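Local coordinates for protein DNA polymerase III subunit beta (Deinococcus radiodurans, PDB 4TRT) that probably tethers DNA polymerases and other proteins to DNA and makes them processive, as a ring-shaped head-to-tail homodimer encircling the duplex, at residues A[250-255]-A[329-334]; A[274-279]-A[315-320]; A[282-287]-A[297-302]; A[311-316]-A[333-338]; A[321-326]-A[353-358]. All blocks are in the same frame, centred on the assembly; numbering follows the deposited sequence.

Interaction 1. Residues A[250-255]-A[329-334]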
# COMPACT_ATOMS: atom_id res chain seq x y z
N VAL A 250 -3.20 -16.15 33.66
CA VAL A 250 -2.30 -16.79 32.73
C VAL A 250 -1.32 -15.72 32.27
O VAL A 250 -1.72 -14.61 31.96
CB VAL A 250 -3.07 -17.38 31.52
CG1 VAL A 250 -2.10 -17.84 30.43
CG2 VAL A 250 -3.94 -18.55 31.98
N THR A 251 -0.03 -16.06 32.25
CA THR A 251 0.99 -15.14 31.81
C THR A 251 1.76 -15.82 30.67
O THR A 251 2.14 -17.00 30.80
CB THR A 251 1.92 -14.81 33.01
OG1 THR A 251 1.15 -14.15 34.03
CG2 THR A 251 3.03 -13.96 32.57
N LEU A 252 2.02 -15.09 29.59
CA LEU A 252 2.72 -15.65 28.44
C LEU A 252 3.24 -14.54 27.55
O LEU A 252 2.82 -13.39 27.68
CB LEU A 252 1.79 -16.59 27.66
CG LEU A 252 0.66 -15.95 26.85
CD1 LEU A 252 -0.08 -17.05 26.11
CD2 LEU A 252 -0.32 -15.12 27.68
N PRO A 253 4.15 -14.87 26.62
CA PRO A 253 4.69 -13.87 25.71
C PRO A 253 3.62 -13.27 24.82
O PRO A 253 2.84 -14.00 24.21
CB PRO A 253 5.69 -14.66 24.87
CG PRO A 253 6.03 -15.86 25.70
CD PRO A 253 4.76 -16.20 26.39
N ALA A 254 3.57 -11.94 24.77
CA ALA A 254 2.54 -11.23 24.03
C ALA A 254 2.60 -11.56 22.54
O ALA A 254 1.56 -11.74 21.91
CB ALA A 254 2.70 -9.74 24.23
N THR A 255 3.80 -11.62 21.99
CA THR A 255 3.93 -11.78 20.54
C THR A 255 3.48 -13.16 20.12
O THR A 255 2.77 -13.30 19.11
CB THR A 255 5.37 -11.53 20.07
OG1 THR A 255 5.69 -10.16 20.27
CG2 THR A 255 5.55 -11.90 18.59
N GLY A 329 5.86 -7.51 25.27
CA GLY A 329 6.62 -8.30 26.22
C GLY A 329 5.82 -9.50 26.67
O GLY A 329 5.74 -10.50 25.98
N ASP A 330 5.26 -9.42 27.87
CA ASP A 330 4.42 -10.51 28.36
C ASP A 330 3.02 -10.01 28.66
O ASP A 330 2.84 -8.89 29.14
CB ASP A 330 5.08 -11.14 29.58
CG ASP A 330 6.41 -11.80 29.24
OD1 ASP A 330 6.41 -12.89 28.60
OD2 ASP A 330 7.46 -11.20 29.57
N ALA A 331 2.04 -10.82 28.28
CA ALA A 331 0.65 -10.52 28.56
C ALA A 331 0.21 -11.26 29.82
O ALA A 331 0.67 -12.37 30.07
CB ALA A 331 -0.22 -10.90 27.38
N GLU A 332 -0.69 -10.63 30.57
CA GLU A 332 -1.35 -11.21 31.71
C GLU A 332 -2.83 -11.27 31.38
O GLU A 332 -3.44 -10.25 31.04
CB GLU A 332 -1.14 -10.31 32.93
CG GLU A 332 -0.80 -11.00 34.22
CD GLU A 332 -0.35 -9.99 35.28
OE1 GLU A 332 -1.18 -9.17 35.69
OE2 GLU A 332 0.83 -10.00 35.69
N LEU A 333 -3.42 -12.46 31.42
CA LEU A 333 -4.85 -12.64 31.13
C LEU A 333 -5.52 -13.04 32.44
O LEU A 333 -5.14 -14.05 33.04
CB LEU A 333 -5.07 -13.74 30.08
CG LEU A 333 -4.11 -13.78 28.89
CD1 LEU A 333 -4.43 -14.96 27.99
CD2 LEU A 333 -4.13 -12.45 28.13
N LEU A 334 -6.50 -12.27 32.87
CA LEU A 334 -7.20 -12.50 34.11
C LEU A 334 -8.65 -12.85 33.80
O LEU A 334 -9.39 -12.03 33.25
CB LEU A 334 -7.14 -11.26 34.97
CG LEU A 334 -5.78 -10.63 35.25
CD1 LEU A 334 -6.00 -9.32 36.00
CD2 LEU A 334 -4.89 -11.55 36.04
O HOH W 1 6.41 -10.97 23.20
O HOH W 2 5.60 -8.11 22.45

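Interaction 2. Residues A[274-279]-A[315-320]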
# COMPACT_ATOMS: atom_id res chain seq x y z
N ASN A 274 -16.25 -14.02 14.57
CA ASN A 274 -14.86 -14.45 14.54
C ASN A 274 -14.51 -15.34 15.73
O ASN A 274 -13.50 -15.15 16.38
CB ASN A 274 -13.93 -13.23 14.55
CG ASN A 274 -14.31 -12.19 13.51
OD1 ASN A 274 -14.29 -12.46 12.32
ND2 ASN A 274 -14.68 -10.99 13.97
N ARG A 275 -15.35 -16.33 16.00
CA ARG A 275 -15.23 -17.14 17.22
C ARG A 275 -13.88 -17.87 17.38
O ARG A 275 -13.47 -18.65 16.52
CB ARG A 275 -16.38 -18.14 17.27
CG ARG A 275 -16.45 -18.93 18.56
CD ARG A 275 -17.54 -19.98 18.46
NE ARG A 275 -17.55 -20.81 19.65
CZ ARG A 275 -18.20 -20.53 20.78
NH1 ARG A 275 -18.93 -19.42 20.89
NH2 ARG A 275 -18.13 -21.37 21.80
N VAL A 276 -13.20 -17.61 18.50
CA VAL A 276 -12.01 -18.36 18.89
C VAL A 276 -12.13 -18.87 20.33
O VAL A 276 -12.46 -18.11 21.25
CB VAL A 276 -10.73 -17.50 18.75
CG1 VAL A 276 -10.83 -16.24 19.60
CG2 VAL A 276 -9.50 -18.32 19.14
N GLU A 277 -11.88 -20.16 20.51
CA GLU A 277 -11.93 -20.79 21.83
C GLU A 277 -10.56 -20.69 22.50
O GLU A 277 -9.52 -20.89 21.87
CB GLU A 277 -12.40 -22.25 21.71
CG GLU A 277 -12.25 -23.10 22.97
CD GLU A 277 -12.47 -24.59 22.68
OE1 GLU A 277 -13.45 -24.92 21.95
OE2 GLU A 277 -11.67 -25.42 23.15
N PHE A 278 -10.59 -20.33 23.78
CA PHE A 278 -9.40 -20.31 24.62
C PHE A 278 -9.58 -21.45 25.60
O PHE A 278 -10.57 -21.46 26.33
CB PHE A 278 -9.36 -19.03 25.45
CG PHE A 278 -8.73 -17.86 24.76
CD1 PHE A 278 -9.15 -17.46 23.52
CD2 PHE A 278 -7.78 -17.11 25.42
CE1 PHE A 278 -8.59 -16.36 22.91
CE2 PHE A 278 -7.21 -16.01 24.81
CZ PHE A 278 -7.63 -15.63 23.55
N LEU A 279 -8.67 -22.42 25.61
CA LEU A 279 -8.72 -23.49 26.59
C LEU A 279 -7.42 -23.48 27.39
O LEU A 279 -6.35 -23.75 26.86
CB LEU A 279 -8.92 -24.86 25.93
CG LEU A 279 -8.89 -26.10 26.84
CD1 LEU A 279 -10.04 -26.05 27.83
CD2 LEU A 279 -8.94 -27.37 26.00
N PHE A 315 -14.19 -16.13 22.56
CA PHE A 315 -14.03 -14.70 22.29
C PHE A 315 -14.12 -14.38 20.79
O PHE A 315 -13.78 -15.20 19.94
CB PHE A 315 -12.65 -14.21 22.77
CG PHE A 315 -12.45 -14.26 24.27
CD1 PHE A 315 -13.10 -13.36 25.10
CD2 PHE A 315 -11.61 -15.19 24.85
CE1 PHE A 315 -12.91 -13.40 26.48
CE2 PHE A 315 -11.42 -15.24 26.22
CZ PHE A 315 -12.07 -14.34 27.04
N ASN A 316 -14.52 -13.15 20.49
CA ASN A 316 -14.35 -12.55 19.15
C ASN A 316 -12.84 -12.33 18.93
O ASN A 316 -12.24 -11.44 19.56
CB ASN A 316 -15.13 -11.23 19.10
CG ASN A 316 -15.11 -10.55 17.74
OD1 ASN A 316 -14.13 -10.61 16.98
ND2 ASN A 316 -16.19 -9.87 17.43
N ALA A 317 -12.24 -13.12 18.03
CA ALA A 317 -10.79 -13.02 17.76
C ALA A 317 -10.33 -11.61 17.35
O ALA A 317 -9.23 -11.18 17.70
CB ALA A 317 -10.35 -14.03 16.69
N ARG A 318 -11.15 -10.89 16.61
CA ARG A 318 -10.80 -9.53 16.20
C ARG A 318 -10.71 -8.62 17.43
O ARG A 318 -9.80 -7.80 17.54
CB ARG A 318 -11.81 -8.95 15.19
CG ARG A 318 -11.49 -7.49 14.84
CD ARG A 318 -12.34 -6.95 13.69
NE ARG A 318 -12.19 -7.72 12.45
CZ ARG A 318 -11.18 -7.62 11.59
NH1 ARG A 318 -10.16 -6.80 11.82
NH2 ARG A 318 -11.17 -8.37 10.49
N HIS A 319 -11.67 -8.76 18.34
CA HIS A 319 -11.64 -7.99 19.60
C HIS A 319 -10.48 -8.39 20.46
O HIS A 319 -9.91 -7.56 21.16
CB HIS A 319 -12.98 -8.08 20.33
CG HIS A 319 -14.11 -7.44 19.55
ND1 HIS A 319 -15.35 -7.28 20.05
CD2 HIS A 319 -14.15 -6.91 18.25
CE1 HIS A 319 -16.14 -6.69 19.13
NE2 HIS A 319 -15.40 -6.46 18.03
N VAL A 320 -10.08 -9.66 20.40
CA VAL A 320 -8.91 -10.14 21.14
C VAL A 320 -7.66 -9.42 20.63
O VAL A 320 -6.86 -8.91 21.43
CB VAL A 320 -8.74 -11.68 21.03
CG1 VAL A 320 -7.35 -12.08 21.50
CG2 VAL A 320 -9.80 -12.41 21.85

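Interaction 3. Residues A[282-287]-A[297-302]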
# COMPACT_ATOMS: atom_id res chain seq x y z
N GLU A 282 -3.29 -27.41 32.23
CA GLU A 282 -1.98 -28.05 32.42
C GLU A 282 -0.81 -27.23 31.90
O GLU A 282 0.03 -27.73 31.18
CB GLU A 282 -1.99 -29.45 31.79
CG GLU A 282 -2.99 -30.38 32.43
CD GLU A 282 -2.94 -31.79 31.86
OE1 GLU A 282 -3.02 -31.93 30.63
OE2 GLU A 282 -2.85 -32.74 32.65
N GLY A 283 -0.78 -25.95 32.27
CA GLY A 283 0.27 -25.04 31.86
C GLY A 283 0.32 -24.77 30.37
O GLY A 283 1.37 -24.43 29.84
N THR A 284 -0.82 -24.92 29.69
CA THR A 284 -0.93 -24.57 28.28
C THR A 284 -2.19 -23.76 27.99
O THR A 284 -3.19 -23.87 28.69
CB THR A 284 -0.92 -25.82 27.35
OG1 THR A 284 -2.13 -26.56 27.51
CG2 THR A 284 0.31 -26.71 27.62
N LEU A 285 -2.12 -22.93 26.94
CA LEU A 285 -3.29 -22.28 26.40
C LEU A 285 -3.46 -22.82 24.98
O LEU A 285 -2.55 -22.71 24.16
CB LEU A 285 -3.12 -20.76 26.37
CG LEU A 285 -4.15 -19.97 25.56
CD1 LEU A 285 -5.56 -20.16 26.11
CD2 LEU A 285 -3.77 -18.49 25.55
N ARG A 286 -4.61 -23.42 24.71
CA ARG A 286 -4.94 -23.86 23.37
C ARG A 286 -5.96 -22.91 22.77
O ARG A 286 -6.98 -22.60 23.39
CB ARG A 286 -5.48 -25.28 23.38
CG ARG A 286 -5.57 -25.89 22.00
CD ARG A 286 -6.33 -27.19 22.02
NE ARG A 286 -7.76 -26.95 22.14
CZ ARG A 286 -8.67 -27.91 22.25
NH1 ARG A 286 -8.30 -29.19 22.27
NH2 ARG A 286 -9.95 -27.60 22.36
N LEU A 287 -5.69 -22.46 21.55
CA LEU A 287 -6.63 -21.65 20.80
C LEU A 287 -7.22 -22.52 19.71
O LEU A 287 -6.48 -23.27 19.06
CB LEU A 287 -5.89 -20.47 20.17
CG LEU A 287 -5.17 -19.62 21.21
CD1 LEU A 287 -4.39 -18.55 20.48
CD2 LEU A 287 -6.17 -19.00 22.17
N GLN A 297 -6.07 -25.41 15.46
CA GLN A 297 -5.68 -25.33 16.87
C GLN A 297 -4.22 -24.94 16.98
O GLN A 297 -3.38 -25.43 16.21
CB GLN A 297 -5.86 -26.67 17.56
CG GLN A 297 -7.30 -27.12 17.70
CD GLN A 297 -7.45 -28.46 18.40
OE1 GLN A 297 -6.49 -29.22 18.53
NE2 GLN A 297 -8.68 -28.77 18.84
N ASP A 298 -3.91 -24.07 17.94
CA ASP A 298 -2.53 -23.74 18.29
C ASP A 298 -2.37 -23.82 19.80
O ASP A 298 -3.26 -23.40 20.55
CB ASP A 298 -2.17 -22.35 17.79
CG ASP A 298 -0.69 -22.18 17.51
OD1 ASP A 298 0.11 -23.10 17.80
OD2 ASP A 298 -0.32 -21.11 16.98
N THR A 299 -1.26 -24.39 20.26
CA THR A 299 -1.05 -24.60 21.71
C THR A 299 0.21 -23.87 22.17
O THR A 299 1.27 -24.01 21.56
CB THR A 299 -0.95 -26.10 22.05
OG1 THR A 299 -2.13 -26.78 21.60
CG2 THR A 299 -0.80 -26.34 23.57
N LEU A 300 0.07 -23.07 23.24
CA LEU A 300 1.15 -22.28 23.81
C LEU A 300 1.41 -22.68 25.26
O LEU A 300 0.47 -22.91 26.01
CB LEU A 300 0.81 -20.78 23.79
CG LEU A 300 0.58 -20.10 22.45
CD1 LEU A 300 0.04 -18.68 22.66
CD2 LEU A 300 1.86 -20.07 21.64
N SER A 301 2.69 -22.74 25.64
CA SER A 301 3.08 -22.88 27.03
C SER A 301 2.81 -21.59 27.76
O SER A 301 3.09 -20.51 27.24
CB SER A 301 4.57 -23.23 27.14
OG SER A 301 4.82 -24.42 26.43
N VAL A 302 2.24 -21.69 28.95
CA VAL A 302 1.94 -20.52 29.77
C VAL A 302 2.26 -20.80 31.24
O VAL A 302 2.46 -21.95 31.64
CB VAL A 302 0.45 -20.09 29.67
CG1 VAL A 302 0.08 -19.75 28.22
CG2 VAL A 302 -0.48 -21.17 30.22

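Interaction 4. Residues A[311-316]-A[333-338]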
# COMPACT_ATOMS: atom_id res chain seq x y z
N MET A 311 -10.03 -23.87 32.25
CA MET A 311 -11.14 -23.02 31.82
C MET A 311 -11.23 -23.00 30.31
O MET A 311 -10.21 -22.98 29.61
CB MET A 311 -10.99 -21.59 32.37
CG MET A 311 -12.28 -20.81 32.37
SD MET A 311 -12.16 -19.17 33.13
CE MET A 311 -12.15 -19.56 34.88
N SER A 312 -12.47 -22.99 29.82
CA SER A 312 -12.76 -22.88 28.41
C SER A 312 -13.63 -21.65 28.16
O SER A 312 -14.71 -21.51 28.75
CB SER A 312 -13.49 -24.12 27.92
OG SER A 312 -13.60 -24.06 26.51
N LEU A 313 -13.15 -20.77 27.29
CA LEU A 313 -13.84 -19.53 26.98
C LEU A 313 -13.91 -19.33 25.46
O LEU A 313 -13.13 -19.94 24.72
CB LEU A 313 -13.12 -18.33 27.61
CG LEU A 313 -12.71 -18.41 29.08
CD1 LEU A 313 -11.25 -18.81 29.21
CD2 LEU A 313 -12.99 -17.10 29.81
N ALA A 314 -14.85 -18.50 25.02
CA ALA A 314 -15.00 -18.15 23.61
C ALA A 314 -15.00 -16.63 23.48
O ALA A 314 -15.74 -15.94 24.20
CB ALA A 314 -16.32 -18.70 23.07
N PHE A 315 -14.19 -16.13 22.56
CA PHE A 315 -14.03 -14.70 22.29
C PHE A 315 -14.12 -14.38 20.79
O PHE A 315 -13.78 -15.20 19.94
CB PHE A 315 -12.65 -14.21 22.77
CG PHE A 315 -12.45 -14.26 24.27
CD1 PHE A 315 -13.10 -13.36 25.10
CD2 PHE A 315 -11.61 -15.19 24.85
CE1 PHE A 315 -12.91 -13.40 26.48
CE2 PHE A 315 -11.42 -15.24 26.22
CZ PHE A 315 -12.07 -14.34 27.04
N ASN A 316 -14.52 -13.15 20.49
CA ASN A 316 -14.35 -12.55 19.15
C ASN A 316 -12.84 -12.33 18.93
O ASN A 316 -12.24 -11.44 19.56
CB ASN A 316 -15.13 -11.23 19.10
CG ASN A 316 -15.11 -10.55 17.74
OD1 ASN A 316 -14.13 -10.61 16.98
ND2 ASN A 316 -16.19 -9.87 17.43
N LEU A 333 -3.42 -12.46 31.42
CA LEU A 333 -4.85 -12.64 31.13
C LEU A 333 -5.52 -13.04 32.44
O LEU A 333 -5.14 -14.05 33.04
CB LEU A 333 -5.07 -13.74 30.08
CG LEU A 333 -4.11 -13.78 28.89
CD1 LEU A 333 -4.43 -14.96 27.99
CD2 LEU A 333 -4.13 -12.45 28.13
N LEU A 334 -6.50 -12.27 32.87
CA LEU A 334 -7.20 -12.50 34.11
C LEU A 334 -8.65 -12.85 33.80
O LEU A 334 -9.39 -12.03 33.25
CB LEU A 334 -7.14 -11.26 34.97
CG LEU A 334 -5.78 -10.63 35.25
CD1 LEU A 334 -6.00 -9.32 36.00
CD2 LEU A 334 -4.89 -11.55 36.04
N PHE A 335 -9.06 -14.05 34.19
CA PHE A 335 -10.38 -14.58 33.87
C PHE A 335 -11.24 -14.66 35.11
O PHE A 335 -10.78 -15.10 36.17
CB PHE A 335 -10.24 -15.98 33.27
CG PHE A 335 -9.45 -16.01 32.01
CD1 PHE A 335 -9.94 -15.43 30.85
CD2 PHE A 335 -8.20 -16.63 31.98
CE1 PHE A 335 -9.22 -15.48 29.67
CE2 PHE A 335 -7.46 -16.66 30.81
CZ PHE A 335 -7.98 -16.09 29.65
N SER A 336 -12.48 -14.20 34.99
CA SER A 336 -13.41 -14.24 36.11
C SER A 336 -14.32 -15.47 36.03
O SER A 336 -15.06 -15.73 36.97
CB SER A 336 -14.23 -12.96 36.19
OG SER A 336 -15.08 -12.79 35.06
N GLY A 337 -14.28 -16.21 34.92
CA GLY A 337 -15.22 -17.31 34.69
C GLY A 337 -15.40 -17.59 33.20
O GLY A 337 -15.05 -16.75 32.35
N SER A 338 -15.92 -18.77 32.88
CA SER A 338 -15.95 -19.22 31.47
C SER A 338 -16.84 -18.35 30.59
O SER A 338 -16.58 -18.23 29.40
CB SER A 338 -16.39 -20.67 31.36
OG SER A 338 -17.68 -20.80 31.88
O HOH W 3 -17.17 -18.37 26.84

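Interaction 5. Residues A[321-326]-A[353-358]. Unlike the reference sequence in segment 353-358: Tyr353 (reference Val), Met354 (reference Tyr), Ala355 (reference Gly), Val356 (reference Gly), Met357 (reference His), Val358 (reference Gly).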
# COMPACT_ATOMS: atom_id res chain seq x y z
N LEU A 321 -7.50 -9.37 19.32
CA LEU A 321 -6.34 -8.73 18.72
C LEU A 321 -6.35 -7.23 18.99
O LEU A 321 -5.29 -6.66 19.28
CB LEU A 321 -6.27 -9.01 17.22
CG LEU A 321 -5.96 -10.48 16.87
CD1 LEU A 321 -5.91 -10.66 15.36
CD2 LEU A 321 -4.66 -10.94 17.52
N ASP A 322 -7.53 -6.60 18.93
CA ASP A 322 -7.67 -5.18 19.31
C ASP A 322 -7.14 -4.99 20.73
O ASP A 322 -6.35 -4.08 20.99
CB ASP A 322 -9.13 -4.73 19.33
CG ASP A 322 -9.75 -4.55 17.96
OD1 ASP A 322 -9.04 -4.43 16.95
OD2 ASP A 322 -11.00 -4.50 17.91
N ALA A 323 -7.60 -5.83 21.66
CA ALA A 323 -7.28 -5.69 23.07
C ALA A 323 -5.79 -5.93 23.36
O ALA A 323 -5.20 -5.26 24.20
CB ALA A 323 -8.15 -6.62 23.91
N LEU A 324 -5.19 -6.90 22.66
CA LEU A 324 -3.78 -7.22 22.83
C LEU A 324 -2.81 -6.24 22.20
O LEU A 324 -1.62 -6.20 22.57
CB LEU A 324 -3.47 -8.62 22.29
CG LEU A 324 -4.12 -9.76 23.04
CD1 LEU A 324 -3.82 -11.05 22.31
CD2 LEU A 324 -3.61 -9.80 24.49
N GLY A 325 -3.30 -5.47 21.23
CA GLY A 325 -2.46 -4.59 20.42
C GLY A 325 -1.44 -3.79 21.20
O GLY A 325 -0.25 -3.86 20.89
N PRO A 326 -1.89 -3.03 22.20
CA PRO A 326 -0.97 -2.22 23.02
C PRO A 326 -0.09 -2.99 24.03
O PRO A 326 0.71 -2.37 24.70
CB PRO A 326 -1.93 -1.30 23.79
CG PRO A 326 -3.19 -1.29 23.00
CD PRO A 326 -3.30 -2.69 22.47
N TYR A 353 -1.92 0.33 30.94
CA TYR A 353 -2.97 -0.14 29.99
C TYR A 353 -3.75 -1.32 30.50
O TYR A 353 -3.20 -2.20 31.11
CB TYR A 353 -2.37 -0.52 28.63
CG TYR A 353 -3.36 -1.15 27.66
CD1 TYR A 353 -4.30 -0.37 26.98
CD2 TYR A 353 -3.36 -2.52 27.43
CE1 TYR A 353 -5.20 -0.96 26.09
CE2 TYR A 353 -4.26 -3.10 26.54
CZ TYR A 353 -5.18 -2.32 25.88
OH TYR A 353 -6.06 -2.90 24.99
N MET A 354 -5.05 -1.35 30.19
CA MET A 354 -5.89 -2.47 30.56
C MET A 354 -7.05 -2.57 29.57
O MET A 354 -7.64 -1.55 29.21
CB MET A 354 -6.42 -2.19 31.96
CG MET A 354 -7.34 -3.21 32.57
SD MET A 354 -8.14 -2.47 34.01
CE MET A 354 -6.84 -1.46 34.70
N ALA A 355 -7.36 -3.79 29.15
CA ALA A 355 -8.51 -4.07 28.30
C ALA A 355 -9.46 -4.99 29.07
O ALA A 355 -9.01 -5.94 29.71
CB ALA A 355 -8.08 -4.76 27.01
N VAL A 356 -10.75 -4.71 28.99
CA VAL A 356 -11.77 -5.61 29.48
C VAL A 356 -12.48 -6.18 28.27
O VAL A 356 -12.92 -5.43 27.38
CB VAL A 356 -12.79 -4.91 30.40
CG1 VAL A 356 -13.90 -5.88 30.84
CG2 VAL A 356 -12.07 -4.32 31.61
N MET A 357 -12.56 -7.51 28.24
CA MET A 357 -13.18 -8.26 27.15
C MET A 357 -14.37 -9.03 27.68
O MET A 357 -14.28 -9.63 28.75
CB MET A 357 -12.19 -9.32 26.67
CG MET A 357 -11.06 -8.80 25.81
SD MET A 357 -11.31 -9.07 24.05
CE MET A 357 -12.44 -10.45 23.87
N VAL A 358 -15.45 -9.06 26.92
CA VAL A 358 -16.57 -9.94 27.20
C VAL A 358 -16.45 -11.22 26.39
O VAL A 358 -15.81 -11.23 25.34
CB VAL A 358 -17.91 -9.24 26.90
CG1 VAL A 358 -18.02 -7.96 27.73
CG2 VAL A 358 -18.08 -8.96 25.40

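Interaction 1. Residues A[250-255]-A[329-334]
Val250 and Leu333 are a hydrogen-bonded antiparallel pair: Val250 N donates to Leu333 O (2.9 Å) and Leu333 N to Val250 O. Two residues on, Leu252 and Ala331 repeat the pattern, with Ala331 N 2.8 Å from Leu252 O. The strand axes run at 158°, close to antiparallel. A fifth bond continues the series beyond strand 248-253, from Ala254 N to Gly329 O (2.9 Å), and here the donor stands 38° out of the carbonyl plane. Gly329 O also accepts from a water that in turn takes the N-H of Thr255, so one carbonyl grips the first turn of the helix that begins after the N-cap residue Pro253.

Side chains alternate between the two faces. On one, CD2 of Leu252 meets CD1 of Leu333 at 4.1 Å, the two side chains crossing at about a right angle. On the other, Thr251 and Glu332 lie side by side, pointing the same way; Thr251 OG1, beside its own backbone N (chi1 -63°), is 3.7 Å from Glu332 CG. The Glu332 carboxylate is held farther out, by a salt bridge to Arg345 and a hydrogen bond from Gly348 N.

The pair lies inside the large antiparallel sheet, strand 303-306 flanking one side and strand 342-346 the other, while Leu257 of helix 254-265 packs on both Leu252 and Leu333.

Interaction 2. Residues A[274-279]-A[315-320]
Phe315 sends its ring edge onto the face of the Phe278 ring, a T-shaped pair with planes at 78° and centroids 5.0 Å apart. Phe315 CD2 makes the closest approach, 3.6 Å from Phe278 CD1 and displaced toward the rim of that face. The backbone of Phe315 is held as well: its N and O form both bonds of an antiparallel hydrogen-bonded pair with Val276, Val276 N lying 2.9 Å from Phe315 O.

Val276 turns CG1 between its own N and carbonyl carbon (chi1 58°), and this methyl packs on Ala317 CB at 3.7 Å.

Asn274 grips the start of the helix with two bonds. Its O receives Ala317 N (2.9 Å), while its ND2 donates to Asn316 OD1 (3.1 Å). The acceptor lies in the amide plane of Asn274, but the donor stands 35° out of the plane of the Asn316 side-chain carbonyl. That same OD1 takes weak bonds from Arg318 N and His319 N.

Asn316 is thus the N-cap of helix 317-324, and Asn274 a second-shell residue that positions the capping oxygen. A strand passing into a capped helix is in keeping with the family's fold, helices lining the ring's inside and sheets its outside.

Interaction 3. Residues A[282-287]-A[297-302]
Leu285 and Leu300 face each other in the beta hairpin of strands 284-290 and 294-301, as a hydrogen-bonded antiparallel pair. Leu285 N lies 2.8 Å from Leu300 O, and Leu300 N returns the bond to Leu285 O. Leu287 and Asp298 form the next such pair, with Leu287 N 2.8 Å from Asp298 O. At the other end Val302 N reaches Gly283 O at 3.0 Å, from 49° above the carbonyl plane, so the pairing extends past the regular strand residues. The axes run nearly antiparallel.

On one face Arg286 is laid against the strand opposite. Its CG approaches Thr299 OG1 (3.6 Å), then the chain bends at chi3 (75°). The guanidinium and the amide of Gln297 are stacked, with planes 25° apart and Gln297 NE2 3.4 Å above the centre of the guanidinium plane. Both groups are donors there, so the contact is one of flat faces and not a hydrogen bond; the charge of Arg286 is met by Glu277 through NH2. Farther along the same face, Thr284 CB touches Thr299 CG2 at 3.8 Å. On the opposite face Leu285 CB meets Val302 CG1, also at 3.8 Å.

Leu285 and Leu287 face helix 254-265, where Arg263 forms a salt bridge with Asp298, and strand 275-281 continues the sheet beside strand 284-290. Beyond strand 294-301, Gln297 and Asp298 pair antiparallel with a strand of the second subunit, which carries the sheet across the dimer interface.

Interaction 4. Residues A[311-316]-A[333-338]
Met311 sets its sulfur against both Phe335 and Gly337. CG is anti to the backbone N, and SD beyond it lies 3.7 Å from Phe335 CB. It is also 5.2 Å from the centroid of the Phe335 ring, an oblique Met-aromatic contact 45° off the ring normal. The terminal CE approaches Gly337 CA at 3.8 Å.

Ser312 points its side chain away and takes part through its backbone, its O lying 3.2 Å from Ser338 CB.

Leu313 divides its two methyls. CD1 stands over one face of the Phe335 ring, 4.1 Å from the centroid and 18° off the normal, a CH-pi contact somewhat displaced toward the rim. CD2 turns to the bend of the chain and comes within 3.3 Å of Gly337 O, while also touching Phe335 CD1.

Ala314 joins by way of water. Its N donates to a water at 3.0 Å, and that water donates to Ser338 O.

Phe315 reaches across with the far end of its ring, where CZ meets Phe335 CE1 at 4.0 Å. Each of these atoms lies near the plane of the other ring, so the two rings meet rim to rim.

The strand segments run at 101° to one another, and the contact joins the four-stranded sheet to the large sheet within the C-terminal domain. No direct hydrogen bond crosses between the segments. The contact therefore rests on dispersion and weak sulfur and C-H interactions around Phe335, with the single bridging water supplying the polar link, at the edge where Ser338 is partly exposed.

Interaction 5. Residues A[321-326]-A[353-358]
Tyr353 reaches from its strand to the late part of helix 317-324 and the turn after it, and meets both Pro326 and Ala323. CB leads toward the helix, and CG is anti to the backbone N (chi1 174°). From CG onward the ring is roofed by proline: CG, CD1 and CD2 all have Pro326 CB as their nearest partner. Pro326 CB stands 3.8 Å from the ring centroid and only 3° off the normal, a CH-pi contact squarely over the face. Farther out, CE1 and CZ pass to Pro326 CG, which is 3.6 Å from Tyr353 CZ. On the opposite face the backbone N of Ala355, from the tyrosine's own strand, lies above the rim.

The CE2 edge of the ring turns to the helix, Tyr353 CE2 lying 3.3 Å from Ala323 O. At the tip, Tyr353 OH donates to this same carbonyl oxygen at 2.6 Å, a short bond with the donor tilted 18° from the carbonyl plane. The hydroxyl is further hydrogen-bonded to the hydroxyl of Tyr142, so the buried oxygen has two partners.

Beyond the tyrosine the contact is apolar. Ala323 CB packs on Ala355 CB at 3.6 Å, and Met357 SD comes to the same methyl at 4.0 Å.

The contact lies where the central and C-terminal domains meet. Strand 353-357 is flanked in its sheet by strands 175-181 and 342-346, and Phe344 of the latter touches both Ala323 and Met357. Ser139 of helix 130-140, in the central domain, packs on Pro326 and Tyr353.

Overall arrangement
Interactions 1 and 5 are the more buried contacts, and both use the large sheet: interaction 1 pairs two of its strands, whereas interaction 5 packs a helix end on it. Interactions 2 and 3 belong to the four-stranded sheet, where strands 275-281 and 284-290 are neighbours and the Glu277-Arg286 salt bridge joins the two contacts. Interaction 4 joins the two sheets, sharing strand 310-316 with interaction 2 and strand 330-335 with interaction 1. Backbone hydrogen bonds accordingly dominate interactions 1 and 3, interaction 2 adds helix capping, and interactions 4 and 5 rely mainly on side-chain packing, plus a bridging water and a tyrosine hydroxyl bond respectively. Interactions 2, 3 and 4 are partly buried, and interaction 3 reaches the second subunit.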